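Local coordinates for heroin esterase (Rhodococcus sp., PDB 1LZL), which probably hydrolyses the acetyl ester groups of heroin as a serine esterase of the alpha/beta hydrolase fold, at residues 40-46 against 96-100; 65-71 against 111-117; 80-86 against 153-159; 137-141 against 178-182. All coordinates share one frame; numbering follows the deposited sequence.

Interaction 1 (40-46 against 96-100)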
loop_
_atom_site.group_PDB
_atom_site.type_symbol
_atom_site.label_atom_id
_atom_site.label_comp_id
_atom_site.label_asym_id
_atom_site.label_seq_id
_atom_site.Cartn_x
_atom_site.Cartn_y
_atom_site.Cartn_z
ATOM N N MET A 40 10.785 10.403 11.689
ATOM C CA MET A 40 10.887 9.008 12.113
ATOM C C MET A 40 12.088 8.320 11.467
ATOM O O MET A 40 12.638 7.389 12.070
ATOM C CB MET A 40 9.584 8.266 11.803
ATOM C CG MET A 40 9.624 7.170 10.748
ATOM S SD MET A 40 7.958 6.780 10.151
ATOM C CE MET A 40 6.938 7.676 11.325
ATOM N N LEU A 41 12.514 8.717 10.271
ATOM C CA LEU A 41 13.622 8.036 9.600
ATOM C C LEU A 41 14.975 8.367 10.195
ATOM O O LEU A 41 15.949 7.658 10.045
ATOM C CB LEU A 41 13.622 8.465 8.128
ATOM C CG LEU A 41 12.355 8.089 7.388
ATOM C CD1 LEU A 41 12.341 8.636 5.954
ATOM C CD2 LEU A 41 12.175 6.567 7.388
ATOM N N ALA A 42 15.061 9.504 10.891
ATOM C CA ALA A 42 16.317 9.943 11.472
ATOM C C ALA A 42 17.026 8.952 12.380
ATOM O O ALA A 42 18.252 8.821 12.343
ATOM C CB ALA A 42 16.046 11.193 12.315
ATOM N N ASP A 43 16.245 8.277 13.210
ATOM C CA ASP A 43 16.843 7.385 14.206
ATOM C C ASP A 43 16.590 5.923 13.850
ATOM O O ASP A 43 16.775 5.008 14.655
ATOM C CB ASP A 43 16.307 7.797 15.588
ATOM C CG ASP A 43 16.198 9.313 15.716
ATOM O OD1 ASP A 43 17.258 9.982 15.601
ATOM O OD2 ASP A 43 15.085 9.863 15.921
ATOM N N LEU A 44 16.150 5.657 12.616
ATOM C CA LEU A 44 15.832 4.279 12.215
ATOM C C LEU A 44 17.088 3.411 12.148
ATOM O O LEU A 44 18.094 3.746 11.530
ATOM C CB LEU A 44 15.123 4.247 10.862
ATOM C CG LEU A 44 14.792 2.904 10.207
ATOM C CD1 LEU A 44 13.765 2.087 11.023
ATOM C CD2 LEU A 44 14.228 3.136 8.812
ATOM N N SER A 45 17.030 2.239 12.772
ATOM C CA SER A 45 18.106 1.264 12.744
ATOM C C SER A 45 18.024 0.371 11.513
ATOM O O SER A 45 16.956 -0.176 11.183
ATOM C CB SER A 45 18.071 0.381 14.021
ATOM O OG SER A 45 19.021 -0.658 13.914
ATOM N N PHE A 46 19.187 0.239 10.881
ATOM C CA PHE A 46 19.362 -0.657 9.761
ATOM C C PHE A 46 20.233 -1.851 10.121
ATOM O O PHE A 46 20.791 -2.552 9.302
ATOM C CB PHE A 46 19.946 0.120 8.585
ATOM C CG PHE A 46 18.984 1.085 7.919
ATOM C CD1 PHE A 46 18.648 2.302 8.457
ATOM C CD2 PHE A 46 18.406 0.694 6.702
ATOM C CE1 PHE A 46 17.750 3.135 7.812
ATOM C CE2 PHE A 46 17.525 1.548 6.044
ATOM C CZ PHE A 46 17.186 2.781 6.592
ATOM N N GLU A 96 11.152 6.210 0.627
ATOM C CA GLU A 96 11.904 6.093 1.900
ATOM C C GLU A 96 10.987 6.151 3.111
ATOM O O GLU A 96 11.303 5.672 4.208
ATOM C CB GLU A 96 12.935 7.231 1.938
ATOM C CG GLU A 96 13.872 7.223 3.109
ATOM C CD GLU A 96 14.514 8.589 3.314
ATOM O OE1 GLU A 96 14.287 9.533 2.512
ATOM O OE2 GLU A 96 15.273 8.681 4.314
ATOM N N SER A 97 9.822 6.755 2.985
ATOM C CA SER A 97 8.897 6.851 4.116
ATOM C C SER A 97 8.492 5.454 4.585
ATOM O O SER A 97 8.088 5.356 5.756
ATOM C CB SER A 97 7.670 7.714 3.787
ATOM O OG SER A 97 6.817 7.039 2.870
ATOM N N SER A 98 8.611 4.424 3.742
ATOM C CA SER A 98 8.309 3.059 4.172
ATOM C C SER A 98 9.546 2.275 4.590
ATOM O O SER A 98 9.425 1.064 4.870
ATOM C CB SER A 98 7.581 2.306 3.061
ATOM O OG SER A 98 6.287 2.769 2.819
ATOM N N ASP A 99 10.701 2.916 4.665
ATOM C CA ASP A 99 11.869 2.163 5.135
ATOM C C ASP A 99 11.662 1.444 6.468
ATOM O O ASP A 99 12.104 0.292 6.555
ATOM C CB ASP A 99 13.070 3.107 5.279
ATOM C CG ASP A 99 13.827 3.431 4.025
ATOM O OD1 ASP A 99 13.496 2.953 2.906
ATOM O OD2 ASP A 99 14.832 4.187 4.105
ATOM N N PRO A 100 10.987 1.988 7.469
ATOM C CA PRO A 100 10.845 1.241 8.739
ATOM C C PRO A 100 10.246 -0.143 8.562
ATOM O O PRO A 100 10.779 -1.153 9.020
ATOM C CB PRO A 100 9.949 2.167 9.572
ATOM C CG PRO A 100 10.311 3.550 9.093
ATOM C CD PRO A 100 10.387 3.339 7.592
#
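Leu-41 and Leu-44 face Ser-97 and Pro-100 without any hydrogen bond between the segments, CA of Leu-44 standing 6.8 Å from CA of Pro-100. A type I beta turn from Leu-41 to Leu-44 redirects the chain here, and both leucines point toward the other segment. Leu-41 straddles two surfaces with its forked end: CD1 lies 3.4 Å from OE2 of Glu-96, against the aliphatic part and carboxylate of that side chain, while CD2 reaches CD of Pro-100 at 3.7 Å. Leu-44, with CG anti to the backbone N (chi1 175°), crosses the proline nearly at right angles, CD2 meeting its CG at 3.9 Å and CD1 resting by its CA. The proline suits the first turn of helix 99-109, where an amide hydrogen is not needed, and its compact ring offers the leucines a rigid apolar surface. That helix is the connection of a beta-alpha-beta crossover between strands 79-85 and 112-116; Met-40, Leu-41 and the residues that follow pack against its N-terminal end. CB of Asp-99 also touches CD2 of Leu-44, at 3.7 Å. OD2 of Asp-99 meets the edge of the Phe-46 ring, in the ring plane and 3.7 Å from CZ of Phe-46, with ring and carboxylate planes 88° apart. The electropositive ring edge is a fitting neighbour for this oxygen, whose stronger partner is the guanidinium of Arg-68.

Interaction 2 (65-71 against 111-117)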
loop_
_atom_site.group_PDB
_atom_site.type_symbol
_atom_site.label_atom_id
_atom_site.label_comp_id
_atom_site.label_asym_id
_atom_site.label_seq_id
_atom_site.Cartn_x
_atom_site.Cartn_y
_atom_site.Cartn_z
ATOM N N VAL A 65 12.447 3.390 -12.973
ATOM C CA VAL A 65 11.782 3.369 -11.675
ATOM C C VAL A 65 12.793 2.915 -10.652
ATOM O O VAL A 65 13.263 1.769 -10.698
ATOM C CB VAL A 65 10.559 2.440 -11.739
ATOM C CG1 VAL A 65 9.846 2.356 -10.401
ATOM C CG2 VAL A 65 9.613 2.948 -12.830
ATOM N N LYS A 66 13.106 3.821 -9.708
ATOM C CA LYS A 66 14.049 3.346 -8.690
ATOM C C LYS A 66 13.341 2.485 -7.626
ATOM O O LYS A 66 12.176 2.659 -7.336
ATOM C CB LYS A 66 14.744 4.484 -7.956
ATOM C CG LYS A 66 15.414 5.448 -8.941
ATOM C CD LYS A 66 16.503 4.772 -9.776
ATOM C CE LYS A 66 17.285 5.792 -10.605
ATOM N NZ LYS A 66 18.175 5.120 -11.602
ATOM N N ILE A 67 14.102 1.537 -7.085
ATOM C CA ILE A 67 13.667 0.600 -6.081
ATOM C C ILE A 67 14.654 0.647 -4.911
ATOM O O ILE A 67 15.866 0.478 -5.106
ATOM C CB ILE A 67 13.604 -0.828 -6.644
ATOM C CG1 ILE A 67 12.587 -0.900 -7.792
ATOM C CG2 ILE A 67 13.316 -1.842 -5.545
ATOM C CD1 ILE A 67 12.705 -2.236 -8.536
ATOM N N ARG A 68 14.152 0.857 -3.714
ATOM C CA ARG A 68 14.972 0.726 -2.506
ATOM C C ARG A 68 14.912 -0.742 -2.116
ATOM O O ARG A 68 13.892 -1.244 -1.622
ATOM C CB ARG A 68 14.455 1.613 -1.384
ATOM C CG ARG A 68 14.453 3.087 -1.744
ATOM C CD ARG A 68 13.924 3.988 -0.677
ATOM N NE ARG A 68 14.671 4.165 0.568
ATOM C CZ ARG A 68 15.761 4.896 0.687
ATOM N NH1 ARG A 68 16.279 5.513 -0.372
ATOM N NH2 ARG A 68 16.297 4.981 1.886
ATOM N N PHE A 69 16.014 -1.440 -2.341
ATOM C CA PHE A 69 16.068 -2.902 -2.252
ATOM C C PHE A 69 16.807 -3.282 -0.983
ATOM O O PHE A 69 18.035 -3.079 -0.827
ATOM C CB PHE A 69 16.748 -3.436 -3.509
ATOM C CG PHE A 69 16.761 -4.948 -3.610
ATOM C CD1 PHE A 69 15.565 -5.642 -3.610
ATOM C CD2 PHE A 69 17.945 -5.674 -3.736
ATOM C CE1 PHE A 69 15.509 -7.031 -3.741
ATOM C CE2 PHE A 69 17.926 -7.056 -3.839
ATOM C CZ PHE A 69 16.708 -7.730 -3.816
ATOM N N VAL A 70 16.054 -3.789 -0.034
ATOM C CA VAL A 70 16.446 -4.130 1.318
ATOM C C VAL A 70 16.684 -5.624 1.407
ATOM O O VAL A 70 15.793 -6.438 1.081
ATOM C CB VAL A 70 15.409 -3.674 2.355
ATOM C CG1 VAL A 70 15.940 -3.877 3.787
ATOM C CG2 VAL A 70 15.026 -2.207 2.139
ATOM N N THR A 71 17.890 -5.997 1.826
ATOM C CA THR A 71 18.170 -7.436 1.957
ATOM C C THR A 71 18.700 -7.781 3.344
ATOM O O THR A 71 19.382 -7.001 4.012
ATOM C CB THR A 71 19.147 -7.910 0.871
ATOM O OG1 THR A 71 20.293 -7.037 0.906
ATOM C CG2 THR A 71 18.539 -7.753 -0.519
ATOM N N PHE A 111 13.565 -11.903 4.310
ATOM C CA PHE A 111 13.029 -11.730 2.969
ATOM C C PHE A 111 13.630 -10.444 2.385
ATOM O O PHE A 111 13.860 -9.470 3.113
ATOM C CB PHE A 111 11.508 -11.637 2.938
ATOM C CG PHE A 111 10.724 -12.858 3.380
ATOM C CD1 PHE A 111 11.338 -14.084 3.600
ATOM C CD2 PHE A 111 9.341 -12.742 3.599
ATOM C CE1 PHE A 111 10.557 -15.147 4.017
ATOM C CE2 PHE A 111 8.548 -13.808 3.985
ATOM C CZ PHE A 111 9.193 -15.024 4.199
ATOM N N ALA A 112 13.869 -10.464 1.071
ATOM C CA ALA A 112 14.185 -9.217 0.376
ATOM C C ALA A 112 12.935 -8.363 0.246
ATOM O O ALA A 112 11.808 -8.862 0.233
ATOM C CB ALA A 112 14.749 -9.534 -0.999
ATOM N N VAL A 113 13.149 -7.046 0.190
ATOM C CA VAL A 113 12.031 -6.131 0.013
ATOM C C VAL A 113 12.399 -5.141 -1.075
ATOM O O VAL A 113 13.434 -4.469 -1.016
ATOM C CB VAL A 113 11.686 -5.404 1.316
ATOM C CG1 VAL A 113 10.502 -4.479 1.032
ATOM C CG2 VAL A 113 11.379 -6.362 2.461
ATOM N N ALA A 114 11.545 -5.070 -2.091
ATOM C CA ALA A 114 11.745 -4.144 -3.218
ATOM C C ALA A 114 10.741 -3.009 -3.027
ATOM O O ALA A 114 9.557 -3.188 -3.357
ATOM C CB ALA A 114 11.547 -4.883 -4.536
ATOM N N ASN A 115 11.172 -1.912 -2.435
ATOM C CA ASN A 115 10.310 -0.771 -2.112
ATOM C C ASN A 115 10.298 0.237 -3.247
ATOM O O ASN A 115 11.324 0.843 -3.583
ATOM C CB ASN A 115 10.908 -0.215 -0.830
ATOM C CG ASN A 115 10.186 0.961 -0.239
ATOM O OD1 ASN A 115 9.083 1.277 -0.697
ATOM N ND2 ASN A 115 10.793 1.636 0.731
ATOM N N VAL A 116 9.148 0.386 -3.908
ATOM C CA VAL A 116 9.125 1.049 -5.235
ATOM C C VAL A 116 8.902 2.557 -5.204
ATOM O O VAL A 116 7.918 3.043 -4.607
ATOM C CB VAL A 116 8.014 0.414 -6.098
ATOM C CG1 VAL A 116 8.004 1.041 -7.489
ATOM C CG2 VAL A 116 8.124 -1.098 -6.216
ATOM N N GLU A 117 9.780 3.306 -5.852
ATOM C CA GLU A 117 9.608 4.765 -6.007
ATOM C C GLU A 117 8.764 5.055 -7.235
ATOM O O GLU A 117 9.266 5.283 -8.335
ATOM C CB GLU A 117 10.964 5.445 -6.094
ATOM C CG GLU A 117 10.849 6.968 -5.983
ATOM C CD GLU A 117 10.753 7.405 -4.556
ATOM O OE1 GLU A 117 9.642 7.457 -4.010
ATOM O OE2 GLU A 117 11.791 7.703 -3.943
#
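Strands 65-71 and 112-116 pair antiparallel inside the mixed central sheet, at the place where its antiparallel border joins the parallel core. Five backbone hydrogen bonds tie Lys-66, Arg-68 and Val-70 to Glu-117, Asn-115 and Val-113. In the hydrogen-bonded pair of Arg-68 and Asn-115, N of Arg-68 reaches O of Asn-115 at 2.8 Å in the carbonyl plane, whereas the return donor stands 38° out of its acceptor's plane. On the face of Ile-67 and Phe-69, which lies under helix 128-142, the partner strand sets Ala-114 opposite Phe-69, and Val-116 opposite Ile-67. CG2 of Ile-67 sits 3.7 Å from CB of Ala-114. Phe-69, its CG anti to the backbone N (chi1 -175°), leans over the partner strand until CE1 lies 3.8 Å from CB of Ala-112, with CA of Ala-114 at the ring edge. An exchange of Phe-69 for alanine is likely to open a gap beside Ala-112 and Ala-114 that neither methyl could fill. On the other face Val-70 and Val-113 pack toward helix 99-109, and Arg-68 and Asn-115 run side by side with guanidinium and amide planes 84° apart. Their polar ends bind beyond the pair, Arg-68 in a salt bridge to Asp-99 and Asn-115 to O of Ala-95. The face of Ile-67, Phe-69 and Ala-114 is thus apolar, while the other adds polar ends that tie the sheet to the chain entering helix 99-109.

Interaction 3 (80-86 against 153-159). Unlike the reference sequence in segment 153-159: Gln-159 (reference Glu).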
loop_
_atom_site.group_PDB
_atom_site.type_symbol
_atom_site.label_atom_id
_atom_site.label_comp_id
_atom_site.label_asym_id
_atom_site.label_seq_id
_atom_site.Cartn_x
_atom_site.Cartn_y
_atom_site.Cartn_z
ATOM N N PRO A 80 12.498 -15.258 -0.585
ATOM C CA PRO A 80 11.288 -14.573 -1.083
ATOM C C PRO A 80 11.486 -13.062 -1.114
ATOM O O PRO A 80 12.368 -12.520 -0.422
ATOM C CB PRO A 80 10.215 -14.915 -0.022
ATOM C CG PRO A 80 10.696 -16.177 0.623
ATOM C CD PRO A 80 12.222 -16.032 0.638
ATOM N N VAL A 81 10.635 -12.384 -1.909
ATOM C CA VAL A 81 10.706 -10.927 -1.965
ATOM C C VAL A 81 9.304 -10.324 -1.808
ATOM O O VAL A 81 8.343 -10.870 -2.335
ATOM C CB VAL A 81 11.344 -10.451 -3.266
ATOM C CG1 VAL A 81 10.545 -10.913 -4.482
ATOM C CG2 VAL A 81 11.525 -8.921 -3.292
ATOM N N LEU A 82 9.215 -9.205 -1.103
ATOM C CA LEU A 82 8.004 -8.411 -1.008
ATOM C C LEU A 82 8.217 -7.170 -1.877
ATOM O O LEU A 82 9.129 -6.395 -1.569
ATOM C CB LEU A 82 7.727 -8.009 0.435
ATOM C CG LEU A 82 6.619 -6.959 0.666
ATOM C CD1 LEU A 82 5.254 -7.488 0.209
ATOM C CD2 LEU A 82 6.638 -6.560 2.144
ATOM N N LEU A 83 7.405 -6.981 -2.905
ATOM C CA LEU A 83 7.379 -5.703 -3.632
ATOM C C LEU A 83 6.459 -4.812 -2.809
ATOM O O LEU A 83 5.302 -5.158 -2.596
ATOM C CB LEU A 83 6.863 -5.935 -5.056
ATOM C CG LEU A 83 6.881 -4.713 -5.971
ATOM C CD1 LEU A 83 8.241 -4.460 -6.546
ATOM C CD2 LEU A 83 5.917 -4.873 -7.158
ATOM N N TRP A 84 6.944 -3.683 -2.309
ATOM C CA TRP A 84 6.187 -2.850 -1.409
ATOM C C TRP A 84 5.946 -1.481 -2.031
ATOM O O TRP A 84 6.847 -0.929 -2.680
ATOM C CB TRP A 84 6.982 -2.642 -0.074
ATOM C CG TRP A 84 6.163 -1.776 0.850
ATOM C CD1 TRP A 84 6.389 -0.486 1.178
ATOM C CD2 TRP A 84 4.978 -2.194 1.520
ATOM N NE1 TRP A 84 5.416 -0.054 2.032
ATOM C CE2 TRP A 84 4.543 -1.077 2.264
ATOM C CE3 TRP A 84 4.242 -3.373 1.596
ATOM C CZ2 TRP A 84 3.401 -1.090 3.069
ATOM C CZ3 TRP A 84 3.096 -3.408 2.395
ATOM C CH2 TRP A 84 2.686 -2.263 3.130
ATOM N N ILE A 85 4.756 -0.938 -1.823
ATOM C CA ILE A 85 4.338 0.315 -2.444
ATOM C C ILE A 85 3.754 1.213 -1.371
ATOM O O ILE A 85 2.731 0.927 -0.710
ATOM C CB ILE A 85 3.295 0.016 -3.553
ATOM C CG1 ILE A 85 3.818 -1.068 -4.521
ATOM C CG2 ILE A 85 2.901 1.280 -4.272
ATOM C CD1 ILE A 85 2.727 -1.632 -5.429
ATOM N N HIS A 86 4.402 2.366 -1.161
ATOM C CA HIS A 86 4.012 3.275 -0.096
ATOM C C HIS A 86 2.698 3.987 -0.414
ATOM O O HIS A 86 2.256 4.015 -1.544
ATOM C CB HIS A 86 5.071 4.348 0.140
ATOM C CG HIS A 86 5.167 5.373 -0.955
ATOM N ND1 HIS A 86 4.348 6.475 -1.023
ATOM C CD2 HIS A 86 6.049 5.511 -2.009
ATOM C CE1 HIS A 86 4.653 7.220 -2.068
ATOM N NE2 HIS A 86 5.682 6.682 -2.692
ATOM N N ARG A 153 8.276 -16.927 -5.183
ATOM C CA ARG A 153 7.758 -16.429 -3.896
ATOM C C ARG A 153 7.888 -14.902 -3.855
ATOM O O ARG A 153 8.621 -14.359 -3.042
ATOM C CB ARG A 153 8.525 -17.101 -2.743
ATOM C CG ARG A 153 8.062 -18.571 -2.646
ATOM C CD ARG A 153 8.558 -19.256 -1.398
ATOM N NE ARG A 153 10.021 -19.393 -1.443
ATOM C CZ ARG A 153 10.721 -19.568 -0.339
ATOM N NH1 ARG A 153 10.095 -19.608 0.839
ATOM N NH2 ARG A 153 12.055 -19.693 -0.394
ATOM N N ILE A 154 7.146 -14.287 -4.797
ATOM C CA ILE A 154 7.036 -12.832 -4.837
ATOM C C ILE A 154 5.694 -12.438 -4.217
ATOM O O ILE A 154 4.655 -12.940 -4.658
ATOM C CB ILE A 154 7.108 -12.309 -6.282
ATOM C CG1 ILE A 154 8.423 -12.744 -6.960
ATOM C CG2 ILE A 154 6.893 -10.794 -6.336
ATOM C CD1 ILE A 154 8.389 -12.520 -8.462
ATOM N N ALA A 155 5.752 -11.559 -3.233
ATOM C CA ALA A 155 4.541 -10.927 -2.691
ATOM C C ALA A 155 4.413 -9.512 -3.271
ATOM O O ALA A 155 5.453 -8.880 -3.473
ATOM C CB ALA A 155 4.516 -10.870 -1.165
ATOM N N VAL A 156 3.224 -8.994 -3.469
ATOM C CA VAL A 156 3.010 -7.588 -3.848
ATOM C C VAL A 156 2.149 -6.997 -2.745
ATOM O O VAL A 156 1.113 -7.610 -2.396
ATOM C CB VAL A 156 2.354 -7.448 -5.216
ATOM C CG1 VAL A 156 2.108 -5.961 -5.505
ATOM C CG2 VAL A 156 3.257 -8.054 -6.295
ATOM N N GLY A 157 2.537 -5.850 -2.200
ATOM C CA GLY A 157 1.756 -5.273 -1.115
ATOM C C GLY A 157 1.894 -3.785 -1.039
ATOM O O GLY A 157 2.804 -3.184 -1.645
ATOM N N GLY A 158 1.020 -3.118 -0.286
ATOM C CA GLY A 158 1.196 -1.689 -0.081
ATOM C C GLY A 158 0.172 -1.196 0.938
ATOM O O GLY A 158 -0.695 -1.959 1.355
ATOM N N GLN A 159 0.309 0.080 1.309
ATOM C CA GLN A 159 -0.586 0.688 2.277
ATOM C C GLN A 159 -1.369 1.823 1.626
ATOM O O GLN A 159 -0.756 2.607 0.869
ATOM C CB GLN A 159 0.245 1.263 3.464
ATOM C CG GLN A 159 -0.578 1.873 4.583
ATOM C CD GLN A 159 0.205 2.275 5.814
ATOM O OE1 GLN A 159 -0.268 2.212 6.948
ATOM N NE2 GLN A 159 1.447 2.713 5.620
#
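Leu-82 lays CD1 on the methyl of Ala-155, 3.7 Å from its CB, at the middle of two parallel strands. On the other face CG1 of Val-81, in the crowded position between backbone N and carbonyl carbon (chi1 60°), meets CG1 of Ile-154 at 3.7 Å, and Leu-83 and Ile-85 continue the apolar row beside Val-156 beneath helices 128-142 and 161-176. Trp-84 lays its indole against the glycine pair: CA of Gly-158 lies 3.6 Å from the centroid of the six-membered ring in a CH-pi contact over one face. Glycine suits both places, since a beta carbon on Gly-157 would press on Trp-84 and Leu-82, and one on Gly-158 would collide with O of Ile-85. The backbone ladder is nearly straight where N of Ala-155 gives to O of Val-81 (2.8 Å, 173°). It slackens toward the C-terminal end, where the bond from N of Ile-85 to O of Gly-157 is weak and N of Gln-159 is 3.3 Å from O of Ile-85. At the polar edge the guanidinium of Arg-153 offers a face to Pro-80, whose CG sits 3.4 Å above its plane and over its centre, leaving the N-H groups for Asp-150 and O of Leu-316. The strand ends are typical of hormone-sensitive-lipase-like esterases: segment 153-159 runs into what is probably the nucleophile elbow at Ser-160, and segment 80-86 into the HGGG motif beginning at His-86, which in relatives forms the oxyanion hole.

Interaction 4 (137-141 against 178-182)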
loop_
_atom_site.group_PDB
_atom_site.type_symbol
_atom_site.label_atom_id
_atom_site.label_comp_id
_atom_site.label_asym_id
_atom_site.label_seq_id
_atom_site.Cartn_x
_atom_site.Cartn_y
_atom_site.Cartn_z
ATOM N N LEU A 137 7.816 -4.857 -10.835
ATOM C CA LEU A 137 7.511 -6.283 -10.696
ATOM C C LEU A 137 8.127 -7.085 -11.833
ATOM O O LEU A 137 8.757 -8.121 -11.573
ATOM C CB LEU A 137 5.981 -6.460 -10.635
ATOM C CG LEU A 137 5.527 -7.927 -10.508
ATOM C CD1 LEU A 137 6.011 -8.546 -9.189
ATOM C CD2 LEU A 137 4.010 -8.095 -10.630
ATOM N N LEU A 138 7.942 -6.611 -13.058
ATOM C CA LEU A 138 8.564 -7.277 -14.231
ATOM C C LEU A 138 10.068 -7.391 -14.059
ATOM O O LEU A 138 10.663 -8.424 -14.377
ATOM C CB LEU A 138 8.232 -6.462 -15.484
ATOM C CG LEU A 138 6.807 -6.619 -16.040
ATOM C CD1 LEU A 138 6.543 -5.625 -17.159
ATOM C CD2 LEU A 138 6.630 -8.037 -16.603
ATOM N N TYR A 139 10.665 -6.291 -13.603
ATOM C CA TYR A 139 12.121 -6.281 -13.425
ATOM C C TYR A 139 12.545 -7.249 -12.350
ATOM O O TYR A 139 13.492 -8.027 -12.583
ATOM C CB TYR A 139 12.538 -4.850 -13.065
ATOM C CG TYR A 139 13.995 -4.800 -12.626
ATOM C CD1 TYR A 139 15.010 -4.820 -13.580
ATOM C CD2 TYR A 139 14.328 -4.725 -11.271
ATOM C CE1 TYR A 139 16.330 -4.768 -13.126
ATOM C CE2 TYR A 139 15.625 -4.681 -10.809
ATOM C CZ TYR A 139 16.613 -4.696 -11.787
ATOM O OH TYR A 139 17.934 -4.670 -11.386
ATOM N N ILE A 140 11.950 -7.188 -11.147
ATOM C CA ILE A 140 12.450 -8.101 -10.087
ATOM C C ILE A 140 12.262 -9.559 -10.477
ATOM O O ILE A 140 13.107 -10.398 -10.127
ATOM C CB ILE A 140 11.922 -7.799 -8.684
ATOM C CG1 ILE A 140 10.421 -7.932 -8.556
ATOM C CG2 ILE A 140 12.433 -6.422 -8.241
ATOM C CD1 ILE A 140 9.972 -7.626 -7.128
ATOM N N HIS A 141 11.199 -9.880 -11.215
ATOM C CA HIS A 141 10.921 -11.252 -11.612
ATOM C C HIS A 141 11.956 -11.679 -12.644
ATOM O O HIS A 141 12.529 -12.770 -12.490
ATOM C CB HIS A 141 9.499 -11.340 -12.196
ATOM C CG HIS A 141 9.228 -12.747 -12.634
ATOM N ND1 HIS A 141 9.152 -13.028 -13.966
ATOM C CD2 HIS A 141 9.064 -13.910 -11.946
ATOM C CE1 HIS A 141 8.921 -14.343 -14.102
ATOM N NE2 HIS A 141 8.870 -14.891 -12.899
ATOM N N VAL A 178 2.557 -12.984 -17.218
ATOM C CA VAL A 178 4.021 -13.050 -17.254
ATOM C C VAL A 178 4.608 -13.364 -15.889
ATOM O O VAL A 178 5.434 -14.244 -15.689
ATOM C CB VAL A 178 4.580 -11.739 -17.848
ATOM C CG1 VAL A 178 6.109 -11.748 -17.813
ATOM C CG2 VAL A 178 4.074 -11.567 -19.275
ATOM N N VAL A 179 4.182 -12.623 -14.870
ATOM C CA VAL A 179 4.801 -12.743 -13.538
ATOM C C VAL A 179 3.838 -13.431 -12.578
ATOM O O VAL A 179 2.732 -12.868 -12.399
ATOM C CB VAL A 179 5.108 -11.359 -12.925
ATOM C CG1 VAL A 179 5.768 -11.546 -11.536
ATOM C CG2 VAL A 179 5.966 -10.565 -13.870
ATOM N N PRO A 180 4.210 -14.542 -11.971
ATOM C CA PRO A 180 3.345 -15.188 -10.971
ATOM C C PRO A 180 3.526 -14.429 -9.638
ATOM O O PRO A 180 4.651 -14.140 -9.205
ATOM C CB PRO A 180 3.898 -16.588 -10.903
ATOM C CG PRO A 180 5.379 -16.379 -11.093
ATOM C CD PRO A 180 5.487 -15.315 -12.163
ATOM N N VAL A 181 2.417 -14.084 -8.989
ATOM C CA VAL A 181 2.443 -13.455 -7.666
ATOM C C VAL A 181 1.956 -14.469 -6.616
ATOM O O VAL A 181 0.844 -15.017 -6.796
ATOM C CB VAL A 181 1.612 -12.152 -7.694
ATOM C CG1 VAL A 181 1.559 -11.596 -6.270
ATOM C CG2 VAL A 181 2.189 -11.128 -8.656
ATOM N N ALA A 182 2.788 -14.735 -5.613
ATOM C CA ALA A 182 2.488 -15.767 -4.610
ATOM C C ALA A 182 1.541 -15.279 -3.504
ATOM O O ALA A 182 0.830 -16.084 -2.889
ATOM C CB ALA A 182 3.768 -16.271 -3.963
#
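Val-179 fits between Leu-137, Leu-138 and His-141, and every contact across these segments is van der Waals, with no hydrogen bond. Among the purely aliphatic contacts, the valine divides its two methyls. CG1, anti to the backbone N (chi1 -179°), lies 3.8 Å from CG of Leu-137, and CG2 meets CD2 of Leu-138 at 3.8 Å. Nearer the sheet CD2 of Leu-137 also touches CG2 of Val-181, at 4.1 Å, while on the solvent side CD2 of Leu-138 reaches CG1 of Val-178. A beta-branched residue suits this slot because its forked end fills both sides at once. The second group of contacts belongs to the imidazole. One helical turn beyond Leu-137, His-141 presents a ring face to Val-179, whose CB stands 4.3 Å above the plane toward the rim. NE2 comes within 3.5 Å of CD of Pro-180, and CE1 lies near the carbonyl oxygen of Val-178. An alanine at His-141 would keep a methyl near Val-179, yet CD of Pro-180 would probably be left without its ring neighbour and the ring's contact with Val-179 lost. The contact belongs to the three-layer alpha/beta sandwich of the hydrolase fold: helix 128-142, which precedes strand 153-159 with a short helix and strand between, packs against the loop joining helix 161-176 to strand 183-187, at the N-terminal ends of the parallel strands.

How the interactions relate
Interactions 2 and 3 share the sheet core: N of Ala-114 probably bonds O of Leu-82 at 2.8 Å, which sets strand 112-116 beside strand 79-85. Interaction 1 is held to this core by polar atoms, with OD2 of Asp-99 2.8 Å from NH2 of Arg-68 and OG of Ser-98 in a weak hydrogen bond with NE1 of Trp-84. Interaction 4 joins interaction 3 twice: N of Ala-182 probably bonds O of Ile-154 at 2.8 Å, and under helix 128-142 CD1 of Leu-137 meets CG2 of Ile-154 at 3.7 Å. Interactions 1 and 4 stay about 14 Å apart at their nearest atoms. The probable Ser-160, His-290 and Asp-260 triad lies nearest the C-terminal end of interaction 3, where Gln-159 touches it; interaction 4 sits toward the opposite strand ends.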